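Local coordinates for DBF2 kinase activator protein MOB1 (Saccharomyces cerevisiae, PDB 2HJN) that activates the protein kinase DBF2 by binding it and enabling its phosphorylation by CDC15, as part of the mitotic exit network, at residues S29-F34 and D145-E150; V84-Q89 and R206-F211; E116-F121 and Q125-V130. All blocks are in the same frame, centred on the assembly; numbering follows the deposited sequence.

Contact 1 of 3, residues S29-F34 and D145-E150; sequences SHQKPF and DQFDDE
From CG outward, the side chain of Gln-31 meets the last residue of helix 132-147 and the one after it, its aliphatic part on Phe-147 and its amide on Asp-148. A chi1 of -176°, with CG anti to the backbone N, carries CG to 3.7 Å from CD1 of Phe-147, and the bend at chi2 (69°) swings the amide over the CB of that residue, where Gln-31 NE2 comes to 3.4 Å. The amide and phenyl planes are turned 50° against each other. NE2 continues to OD1 of Asp-148, 3.0 Å away, in a nearly straight hydrogen bond that leaves in the plane of the amide but arrives from above the carboxylate plane. A water closes the circuit, donating to Gln-31 OE1 and to Asp-148 OD2, 2.7 Å from each. Gln-144 adds a second donor to OE1 and also bonds Ser-29 OG. Segment 29-34 touches helix 75-97 as well, while His-30 reaches Glu-99 and Glu-194 of the second subunit. Both ends of the buried amide are used, which fixes its rotation: one N-H is given to the carboxylate and the oxygen receives two donors. Within this contact the polar link is one oriented amide, part direct and part through water.

Contact 2 of 3, residues V84-Q89 and R206-F211; sequences VDFYNQ and RHFCLF
Three aromatic rings of helix 198-214 gather round the phenyl group of Phe-86: this residue of helix 75-97 enters a cluster of His-207, Phe-208 and Phe-211 and makes an edge-to-face pair with each. It plays both roles. Its CE1 edge is turned to the face of His-207, reaching 3.5 Å from ND1 with the planes at 73°, and its CE2 edge is turned to the face of Phe-211, centroids 5.5 Å apart. Toward Phe-208 the roles are reversed, and the edge of that ring, led by CD1, approaches the face of Phe-86 at 3.8 Å from its CG. The same face also receives the backbone, since CA of Phe-208 lies 4.2 Å from the Phe-86 centroid in a CH-pi contact. With CG anti to the carbonyl carbon (chi1 -70°), Phe-86 extends straight at the partner helix and ends with CZ 3.8 Å from CB of Phe-211. The imidazole is anchored from outside the pair, where His-207 NE2 is hydrogen-bonded to the carbonyl of Ala-66.

The two helices run roughly antiparallel, their local axes 11.2 Å apart, a gap spanned by these large side chains. Phe-208 packs onward against Tyr-181, Leu-177 and Phe-178 of helix 165-187, and Phe-211 stacks on His-82, while Val-84 and Tyr-87 of helix 75-97 pack against helix 132-147.

Contact 3 of 3, residues E116-F121 and Q125-V130; sequences EYLWAF and QPPVSV
The chain that carries strand 115-117 turns back on itself, and segments 116-121 and 125-130 are joined by a single antiparallel bridge at the surface of the protein, in the connection leading to helix 132-147. Trp-119 and Val-128 form the hydrogen-bonded pair. Trp-119 N donates to Val-128 O over 3.0 Å, and Val-128 N returns a bond of 2.9 Å to Trp-119 O. Both bonds are nearly straight at the hydrogen, but in the second the donor stands 57° out of the carbonyl plane.

Side chains pack around this bridge. CB of Leu-118 lies 3.5 Å from CB of Pro-127, and Leu-118 CD2 rests on the backbone between Val-128 and Ser-129. Further along, the Phe-121 ring presents its CE1 edge to two valines, with CG1 of Val-130 at 3.5 Å and CG2 of Val-128 at 3.9 Å. The ring is brought there by a chi1 of -82°, which puts CG anti to the carbonyl carbon; one of its faces meets CD1 of Trp-119 in its own segment.

At Glu-116 the contact is polar. OE2 of its extended side chain takes a weak hydrogen bond of 3.1 Å from Ser-129 OG, whose proton has another acceptor within reach. A water 2.6 Å from Glu-116 OE2 donates to it, lies within hydrogen-bonding distance of Tyr-117 O and accepts from Val-130 N. Arg-108 forms a long, weak ion pair with Glu-116 OE1. The two firm bonds are therefore those of the backbone, supplemented by apolar packing at Leu-118 and Phe-121 and by a carboxylate linked partly through water.

How the contacts relate
From the N terminus, strand 4-6 pairs with strand 115-117, and the chain then reaches segment 29-34, which contact 1 ties to the end of helix 132-147, closing a loop of 110 residues. Helix 75-97 starts the loop closed by contact 2, which ends on helix 198-214, so these two loops cross. They also touch: backbone carbonyls of 29-34 probably accept hydrogen bonds from Tyr-87 and Asn-88, and Phe-147 packs on Val-84, making helix 75-97 common ground. Contact 3 is local, closing a loop with three residues between its segments, nested inside both larger loops; its centre is about 23 Å and 24 Å from those of contacts 1 and 2.

Contact 1 of 3, residues S29-F34 and D145-E150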
loop_
_atom_site.group_PDB
_atom_site.type_symbol
_atom_site.label_atom_id
_atom_site.label_comp_id
_atom_site.label_asym_id
_atom_site.label_seq_id
_atom_site.Cartn_x
_atom_site.Cartn_y
_atom_site.Cartn_z
ATOM N N SER A 29 0.895 9.479 -6.430
ATOM C CA SER A 29 2.051 10.352 -6.370
ATOM C C SER A 29 2.304 10.705 -4.892
ATOM O O SER A 29 1.465 11.299 -4.231
ATOM C CB SER A 29 1.859 11.672 -7.149
ATOM O OG SER A 29 3.025 12.517 -7.058
ATOM N N HIS A 30 3.469 10.340 -4.380
ATOM C CA HIS A 30 3.911 10.708 -3.062
ATOM C C HIS A 30 4.341 12.197 -3.035
ATOM O O HIS A 30 4.973 12.706 -3.982
ATOM C CB HIS A 30 5.112 9.795 -2.695
ATOM C CG HIS A 30 5.596 9.950 -1.288
ATOM N ND1 HIS A 30 6.794 10.554 -0.986
ATOM C CD2 HIS A 30 5.070 9.534 -0.107
ATOM C CE1 HIS A 30 6.969 10.539 0.327
ATOM N NE2 HIS A 30 5.937 9.934 0.883
ATOM N N GLN A 31 4.060 12.855 -1.920
ATOM C CA GLN A 31 4.423 14.247 -1.665
ATOM C C GLN A 31 5.611 14.326 -0.699
ATOM O O GLN A 31 5.614 13.714 0.358
ATOM C CB GLN A 31 3.246 15.037 -1.068
ATOM C CG GLN A 31 3.514 16.549 -0.849
ATOM C CD GLN A 31 3.648 17.341 -2.099
ATOM O OE1 GLN A 31 3.139 16.959 -3.172
ATOM N NE2 GLN A 31 4.360 18.464 -2.002
ATOM N N LYS A 32 6.629 15.064 -1.088
ATOM C CA LYS A 32 7.768 15.271 -0.191
ATOM C C LYS A 32 7.335 15.931 1.146
ATOM O O LYS A 32 6.463 16.829 1.171
ATOM C CB LYS A 32 8.905 16.054 -0.905
ATOM C CG LYS A 32 8.628 17.524 -1.108
ATOM C CD LYS A 32 9.900 18.348 -0.878
ATOM C CE LYS A 32 9.552 19.799 -0.628
ATOM N NZ LYS A 32 10.809 20.611 -0.454
ATOM N N PRO A 33 7.909 15.476 2.263
ATOM C CA PRO A 33 7.460 16.013 3.556
ATOM C C PRO A 33 7.633 17.538 3.653
ATOM O O PRO A 33 8.519 18.121 3.023
ATOM C CB PRO A 33 8.346 15.288 4.577
ATOM C CG PRO A 33 9.594 14.854 3.746
ATOM C CD PRO A 33 9.006 14.490 2.416
ATOM N N PHE A 34 6.769 18.184 4.422
ATOM C CA PHE A 34 6.762 19.642 4.465
ATOM C C PHE A 34 8.178 20.182 4.801
ATOM O O PHE A 34 8.679 21.097 4.137
ATOM C CB PHE A 34 5.649 20.146 5.415
ATOM C CG PHE A 34 5.636 21.648 5.609
ATOM C CD1 PHE A 34 5.164 22.485 4.632
ATOM C CD2 PHE A 34 6.119 22.214 6.788
ATOM C CE1 PHE A 34 5.182 23.860 4.793
ATOM C CE2 PHE A 34 6.116 23.599 6.972
ATOM C CZ PHE A 34 5.650 24.424 5.969
ATOM N N ASP A 145 -0.750 20.526 -5.821
ATOM C CA ASP A 145 -0.602 21.898 -6.265
ATOM C C ASP A 145 -0.664 22.902 -5.114
ATOM O O ASP A 145 0.059 23.896 -5.148
ATOM C CB ASP A 145 -1.595 22.275 -7.388
ATOM C CG ASP A 145 -1.350 21.498 -8.694
ATOM O OD1 ASP A 145 -0.215 21.005 -8.947
ATOM O OD2 ASP A 145 -2.315 21.388 -9.477
ATOM N N GLN A 146 -1.481 22.665 -4.076
ATOM C CA GLN A 146 -1.440 23.586 -2.915
ATOM C C GLN A 146 -0.136 23.385 -2.140
ATOM O O GLN A 146 0.516 24.369 -1.786
ATOM C CB GLN A 146 -2.651 23.409 -1.975
ATOM C CG GLN A 146 -4.027 23.374 -2.666
ATOM C CD GLN A 146 -4.220 24.425 -3.816
ATOM O OE1 GLN A 146 -4.417 25.618 -3.536
ATOM N NE2 GLN A 146 -4.231 23.957 -5.108
ATOM N N PHE A 147 0.267 22.121 -1.895
ATOM C CA PHE A 147 1.524 21.867 -1.128
ATOM C C PHE A 147 2.722 22.512 -1.843
ATOM O O PHE A 147 3.700 22.950 -1.215
ATOM C CB PHE A 147 1.792 20.351 -0.926
ATOM C CG PHE A 147 0.717 19.608 -0.164
ATOM C CD1 PHE A 147 0.309 18.328 -0.581
ATOM C CD2 PHE A 147 0.079 20.181 0.947
ATOM C CE1 PHE A 147 -0.693 17.626 0.103
ATOM C CE2 PHE A 147 -0.941 19.485 1.638
ATOM C CZ PHE A 147 -1.319 18.170 1.199
ATOM N N ASP A 148 2.650 22.570 -3.170
ATOM C CA ASP A 148 3.814 23.013 -3.980
ATOM C C ASP A 148 3.806 24.550 -4.216
ATOM O O ASP A 148 4.715 25.114 -4.859
ATOM C CB ASP A 148 3.830 22.271 -5.320
ATOM C CG ASP A 148 4.372 20.853 -5.214
ATOM O OD1 ASP A 148 4.944 20.456 -4.169
ATOM O OD2 ASP A 148 4.243 20.122 -6.206
ATOM N N ASP A 149 2.787 25.215 -3.688
ATOM C CA ASP A 149 2.605 26.675 -3.887
ATOM C C ASP A 149 3.259 27.403 -2.725
ATOM O O ASP A 149 2.755 27.365 -1.616
ATOM C CB ASP A 149 1.112 26.995 -4.015
ATOM C CG ASP A 149 0.816 28.481 -4.218
ATOM O OD1 ASP A 149 1.735 29.331 -4.037
ATOM O OD2 ASP A 149 -0.380 28.786 -4.482
ATOM N N GLU A 150 4.423 28.005 -2.988
ATOM C CA GLU A 150 5.241 28.719 -1.981
ATOM C C GLU A 150 4.524 29.826 -1.164
ATOM O O GLU A 150 4.881 30.099 0.000
ATOM C CB GLU A 150 6.509 29.279 -2.671
ATOM C CG GLU A 150 7.481 29.970 -1.754
ATOM C CD GLU A 150 8.269 29.010 -0.904
ATOM O OE1 GLU A 150 8.557 29.341 0.272
ATOM O OE2 GLU A 150 8.619 27.935 -1.410
HETATM O O HOH W 1 4.280 17.501 -5.580
#

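Contact 2 of 3, residues V84-Q89 and R206-F211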
loop_
_atom_site.group_PDB
_atom_site.type_symbol
_atom_site.label_atom_id
_atom_site.label_comp_id
_atom_site.label_asym_id
_atom_site.label_seq_id
_atom_site.Cartn_x
_atom_site.Cartn_y
_atom_site.Cartn_z
ATOM N N VAL A 84 0.284 17.225 4.977
ATOM C CA VAL A 84 1.053 16.460 3.960
ATOM C C VAL A 84 1.164 14.967 4.339
ATOM O O VAL A 84 1.009 14.099 3.476
ATOM C CB VAL A 84 2.453 17.041 3.690
ATOM C CG1 VAL A 84 3.270 16.132 2.789
ATOM C CG2 VAL A 84 2.373 18.476 3.097
ATOM N N ASP A 85 1.410 14.676 5.618
ATOM C CA ASP A 85 1.397 13.276 6.088
ATOM C C ASP A 85 0.046 12.575 5.855
ATOM O O ASP A 85 0.034 11.402 5.504
ATOM C CB ASP A 85 1.707 13.177 7.579
ATOM C CG ASP A 85 3.169 13.558 7.928
ATOM O OD1 ASP A 85 4.056 13.598 7.006
ATOM O OD2 ASP A 85 3.414 13.799 9.148
ATOM N N PHE A 86 -1.081 13.252 6.066
ATOM C CA PHE A 86 -2.385 12.589 5.841
ATOM C C PHE A 86 -2.669 12.293 4.366
ATOM O O PHE A 86 -3.226 11.242 3.988
ATOM C CB PHE A 86 -3.527 13.408 6.435
ATOM C CG PHE A 86 -3.539 13.412 7.951
ATOM C CD1 PHE A 86 -3.169 12.288 8.659
ATOM C CD2 PHE A 86 -3.915 14.552 8.648
ATOM C CE1 PHE A 86 -3.159 12.294 10.075
ATOM C CE2 PHE A 86 -3.923 14.569 10.065
ATOM C CZ PHE A 86 -3.530 13.454 10.776
ATOM N N TYR A 87 -2.235 13.226 3.541
ATOM C CA TYR A 87 -2.314 13.070 2.074
ATOM C C TYR A 87 -1.518 11.806 1.684
ATOM O O TYR A 87 -1.949 10.976 0.874
ATOM C CB TYR A 87 -1.717 14.303 1.361
ATOM C CG TYR A 87 -1.381 13.985 -0.090
ATOM C CD1 TYR A 87 -2.316 14.253 -1.089
ATOM C CD2 TYR A 87 -0.167 13.364 -0.456
ATOM C CE1 TYR A 87 -2.058 13.967 -2.423
ATOM C CE2 TYR A 87 0.084 13.034 -1.800
ATOM C CZ TYR A 87 -0.887 13.343 -2.768
ATOM O OH TYR A 87 -0.763 13.034 -4.092
ATOM N N ASN A 88 -0.340 11.656 2.272
ATOM C CA ASN A 88 0.509 10.528 1.899
ATOM C C ASN A 88 -0.060 9.154 2.346
ATOM O O ASN A 88 0.067 8.165 1.620
ATOM C CB ASN A 88 1.992 10.738 2.406
ATOM C CG ASN A 88 2.861 11.611 1.482
ATOM O OD1 ASN A 88 2.628 11.728 0.290
ATOM N ND2 ASN A 88 3.947 12.172 2.056
ATOM N N GLN A 89 -0.688 9.086 3.524
ATOM C CA GLN A 89 -1.394 7.857 3.954
ATOM C C GLN A 89 -2.566 7.519 3.004
ATOM O O GLN A 89 -2.800 6.332 2.654
ATOM C CB GLN A 89 -1.868 8.005 5.435
ATOM C CG GLN A 89 -0.659 8.141 6.424
ATOM C CD GLN A 89 -1.065 8.441 7.840
ATOM O OE1 GLN A 89 -2.167 8.078 8.259
ATOM N NE2 GLN A 89 -0.169 9.111 8.613
ATOM N N ARG A 206 -8.511 6.998 12.198
ATOM C CA ARG A 206 -8.623 7.364 13.597
ATOM C C ARG A 206 -7.734 8.589 13.896
ATOM O O ARG A 206 -8.178 9.521 14.552
ATOM C CB ARG A 206 -8.200 6.176 14.502
ATOM C CG ARG A 206 -8.033 6.512 16.042
ATOM C CD ARG A 206 -7.621 5.266 16.928
ATOM N NE ARG A 206 -6.173 4.960 16.899
ATOM C CZ ARG A 206 -5.647 3.772 16.549
ATOM N NH1 ARG A 206 -6.449 2.766 16.178
ATOM N NH2 ARG A 206 -4.324 3.582 16.565
ATOM N N HIS A 207 -6.475 8.547 13.461
ATOM C CA HIS A 207 -5.513 9.642 13.680
ATOM C C HIS A 207 -5.967 10.925 12.931
ATOM O O HIS A 207 -5.853 12.055 13.469
ATOM C CB HIS A 207 -4.090 9.159 13.312
ATOM C CG HIS A 207 -3.002 10.170 13.580
ATOM N ND1 HIS A 207 -1.951 10.384 12.707
ATOM C CD2 HIS A 207 -2.810 11.036 14.607
ATOM C CE1 HIS A 207 -1.158 11.323 13.188
ATOM N NE2 HIS A 207 -1.659 11.743 14.336
ATOM N N PHE A 208 -6.524 10.751 11.722
ATOM C CA PHE A 208 -7.074 11.876 10.923
ATOM C C PHE A 208 -8.199 12.584 11.717
ATOM O O PHE A 208 -8.185 13.800 11.867
ATOM C CB PHE A 208 -7.580 11.337 9.562
ATOM C CG PHE A 208 -8.110 12.398 8.608
ATOM C CD1 PHE A 208 -7.301 12.906 7.593
ATOM C CD2 PHE A 208 -9.438 12.834 8.682
ATOM C CE1 PHE A 208 -7.793 13.897 6.657
ATOM C CE2 PHE A 208 -9.960 13.796 7.769
ATOM C CZ PHE A 208 -9.136 14.322 6.737
ATOM N N CYS A 209 -9.140 11.792 12.254
ATOM C CA CYS A 209 -10.296 12.289 12.992
ATOM C C CYS A 209 -9.943 12.886 14.354
ATOM O O CYS A 209 -10.554 13.864 14.745
ATOM C CB CYS A 209 -11.362 11.197 13.162
ATOM S SG CYS A 209 -12.142 10.694 11.583
ATOM N N LEU A 210 -9.016 12.282 15.090
ATOM C CA LEU A 210 -8.556 12.863 16.354
ATOM C C LEU A 210 -7.842 14.198 16.165
ATOM O O LEU A 210 -8.039 15.138 16.955
ATOM C CB LEU A 210 -7.643 11.886 17.116
ATOM C CG LEU A 210 -8.359 10.661 17.659
ATOM C CD1 LEU A 210 -7.326 9.589 18.066
ATOM C CD2 LEU A 210 -9.240 11.104 18.848
ATOM N N PHE A 211 -7.043 14.280 15.098
ATOM C CA PHE A 211 -6.281 15.490 14.764
ATOM C C PHE A 211 -7.232 16.650 14.425
ATOM O O PHE A 211 -7.108 17.751 14.980
ATOM C CB PHE A 211 -5.283 15.200 13.640
ATOM C CG PHE A 211 -4.227 16.244 13.492
ATOM C CD1 PHE A 211 -3.002 16.102 14.132
ATOM C CD2 PHE A 211 -4.446 17.358 12.702
ATOM C CE1 PHE A 211 -2.039 17.059 14.031
ATOM C CE2 PHE A 211 -3.468 18.337 12.595
ATOM C CZ PHE A 211 -2.268 18.176 13.261
#

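Contact 3 of 3, residues E116-F121 and Q125-V130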
loop_
_atom_site.group_PDB
_atom_site.type_symbol
_atom_site.label_atom_id
_atom_site.label_comp_id
_atom_site.label_asym_id
_atom_site.label_seq_id
_atom_site.Cartn_x
_atom_site.Cartn_y
_atom_site.Cartn_z
ATOM N N GLU A 116 -23.417 11.861 -2.788
ATOM C CA GLU A 116 -22.606 12.003 -4.013
ATOM C C GLU A 116 -21.734 13.264 -3.882
ATOM O O GLU A 116 -22.244 14.328 -3.463
ATOM C CB GLU A 116 -23.493 12.027 -5.282
ATOM C CG GLU A 116 -22.636 12.334 -6.489
ATOM C CD GLU A 116 -23.270 12.165 -7.838
ATOM O OE1 GLU A 116 -24.519 12.048 -7.940
ATOM O OE2 GLU A 116 -22.478 12.198 -8.819
ATOM N N TYR A 117 -20.437 13.161 -4.174
ATOM C CA TYR A 117 -19.543 14.329 -4.130
ATOM C C TYR A 117 -19.153 14.804 -5.508
ATOM O O TYR A 117 -18.861 14.002 -6.365
ATOM C CB TYR A 117 -18.270 14.051 -3.296
ATOM C CG TYR A 117 -18.598 13.532 -1.919
ATOM C CD1 TYR A 117 -18.400 12.207 -1.594
ATOM C CD2 TYR A 117 -19.155 14.378 -0.954
ATOM C CE1 TYR A 117 -18.732 11.737 -0.286
ATOM C CE2 TYR A 117 -19.447 13.941 0.309
ATOM C CZ TYR A 117 -19.257 12.631 0.637
ATOM O OH TYR A 117 -19.588 12.197 1.901
ATOM N N LEU A 118 -19.129 16.117 -5.699
ATOM C CA LEU A 118 -19.000 16.732 -7.017
ATOM C C LEU A 118 -17.706 17.524 -7.123
ATOM O O LEU A 118 -17.144 17.934 -6.090
ATOM C CB LEU A 118 -20.212 17.660 -7.281
ATOM C CG LEU A 118 -21.621 17.172 -7.015
ATOM C CD1 LEU A 118 -22.665 18.325 -7.144
ATOM C CD2 LEU A 118 -22.017 16.038 -7.916
ATOM N N TRP A 119 -17.205 17.708 -8.357
ATOM C CA TRP A 119 -15.939 18.462 -8.600
ATOM C C TRP A 119 -16.170 19.619 -9.564
ATOM O O TRP A 119 -16.745 19.428 -10.627
ATOM C CB TRP A 119 -14.832 17.547 -9.196
ATOM C CG TRP A 119 -13.427 18.163 -9.233
ATOM C CD1 TRP A 119 -12.737 18.607 -10.338
ATOM C CD2 TRP A 119 -12.596 18.442 -8.109
ATOM N NE1 TRP A 119 -11.522 19.106 -9.956
ATOM C CE2 TRP A 119 -11.418 19.035 -8.593
ATOM C CE3 TRP A 119 -12.738 18.234 -6.719
ATOM C CZ2 TRP A 119 -10.378 19.426 -7.748
ATOM C CZ3 TRP A 119 -11.708 18.630 -5.870
ATOM C CH2 TRP A 119 -10.541 19.218 -6.387
ATOM N N ALA A 120 -15.698 20.805 -9.180
ATOM C CA ALA A 120 -15.608 21.938 -10.115
ATOM C C ALA A 120 -14.251 21.960 -10.798
ATOM O O ALA A 120 -13.188 22.065 -10.146
ATOM C CB ALA A 120 -15.855 23.226 -9.424
ATOM N N PHE A 121 -14.301 21.840 -12.123
ATOM C CA PHE A 121 -13.112 21.726 -12.948
ATOM C C PHE A 121 -12.423 23.085 -13.146
ATOM O O PHE A 121 -11.203 23.153 -13.165
ATOM C CB PHE A 121 -13.475 21.106 -14.313
ATOM C CG PHE A 121 -13.577 19.619 -14.279
ATOM C CD1 PHE A 121 -14.820 18.997 -14.234
ATOM C CD2 PHE A 121 -12.444 18.845 -14.218
ATOM C CE1 PHE A 121 -14.909 17.619 -14.167
ATOM C CE2 PHE A 121 -12.526 17.458 -14.142
ATOM C CZ PHE A 121 -13.758 16.850 -14.121
ATOM N N GLN A 125 -16.905 27.836 -10.848
ATOM C CA GLN A 125 -17.962 27.213 -11.676
ATOM C C GLN A 125 -18.686 26.122 -10.868
ATOM O O GLN A 125 -18.109 25.601 -9.902
ATOM C CB GLN A 125 -17.363 26.620 -12.964
ATOM C CG GLN A 125 -17.069 27.651 -14.076
ATOM C CD GLN A 125 -18.325 28.402 -14.562
ATOM O OE1 GLN A 125 -19.330 27.804 -14.973
ATOM N NE2 GLN A 125 -18.259 29.721 -14.513
ATOM N N PRO A 126 -19.941 25.778 -11.243
ATOM C CA PRO A 126 -20.687 24.742 -10.513
ATOM C C PRO A 126 -20.038 23.328 -10.616
ATOM O O PRO A 126 -19.693 22.902 -11.740
ATOM C CB PRO A 126 -22.052 24.728 -11.197
ATOM C CG PRO A 126 -22.119 26.010 -11.986
ATOM C CD PRO A 126 -20.729 26.340 -12.353
ATOM N N PRO A 127 -19.870 22.620 -9.456
ATOM C CA PRO A 127 -19.330 21.248 -9.468
ATOM C C PRO A 127 -20.271 20.238 -10.129
ATOM O O PRO A 127 -21.493 20.330 -10.037
ATOM C CB PRO A 127 -19.141 20.924 -7.987
ATOM C CG PRO A 127 -20.249 21.763 -7.278
ATOM C CD PRO A 127 -20.186 23.069 -8.072
ATOM N N VAL A 128 -19.675 19.252 -10.780
ATOM C CA VAL A 128 -20.414 18.234 -11.517
ATOM C C VAL A 128 -20.112 16.785 -11.047
ATOM O O VAL A 128 -19.097 16.519 -10.397
ATOM C CB VAL A 128 -20.120 18.416 -13.045
ATOM C CG1 VAL A 128 -20.573 19.851 -13.526
ATOM C CG2 VAL A 128 -18.647 18.216 -13.361
ATOM N N SER A 129 -21.031 15.876 -11.368
ATOM C CA SER A 129 -20.835 14.438 -11.294
ATOM C C SER A 129 -19.664 13.927 -12.209
ATOM O O SER A 129 -19.554 14.283 -13.412
ATOM C CB SER A 129 -22.181 13.761 -11.637
ATOM O OG SER A 129 -22.049 12.372 -11.916
ATOM N N VAL A 130 -18.772 13.132 -11.603
ATOM C CA VAL A 130 -17.615 12.508 -12.258
ATOM C C VAL A 130 -17.392 11.100 -11.659
ATOM O O VAL A 130 -17.909 10.777 -10.587
ATOM C CB VAL A 130 -16.272 13.384 -12.130
ATOM C CG1 VAL A 130 -16.385 14.693 -12.893
ATOM C CG2 VAL A 130 -15.886 13.664 -10.679
HETATM O O HOH W 2 -19.876 12.367 -8.591
#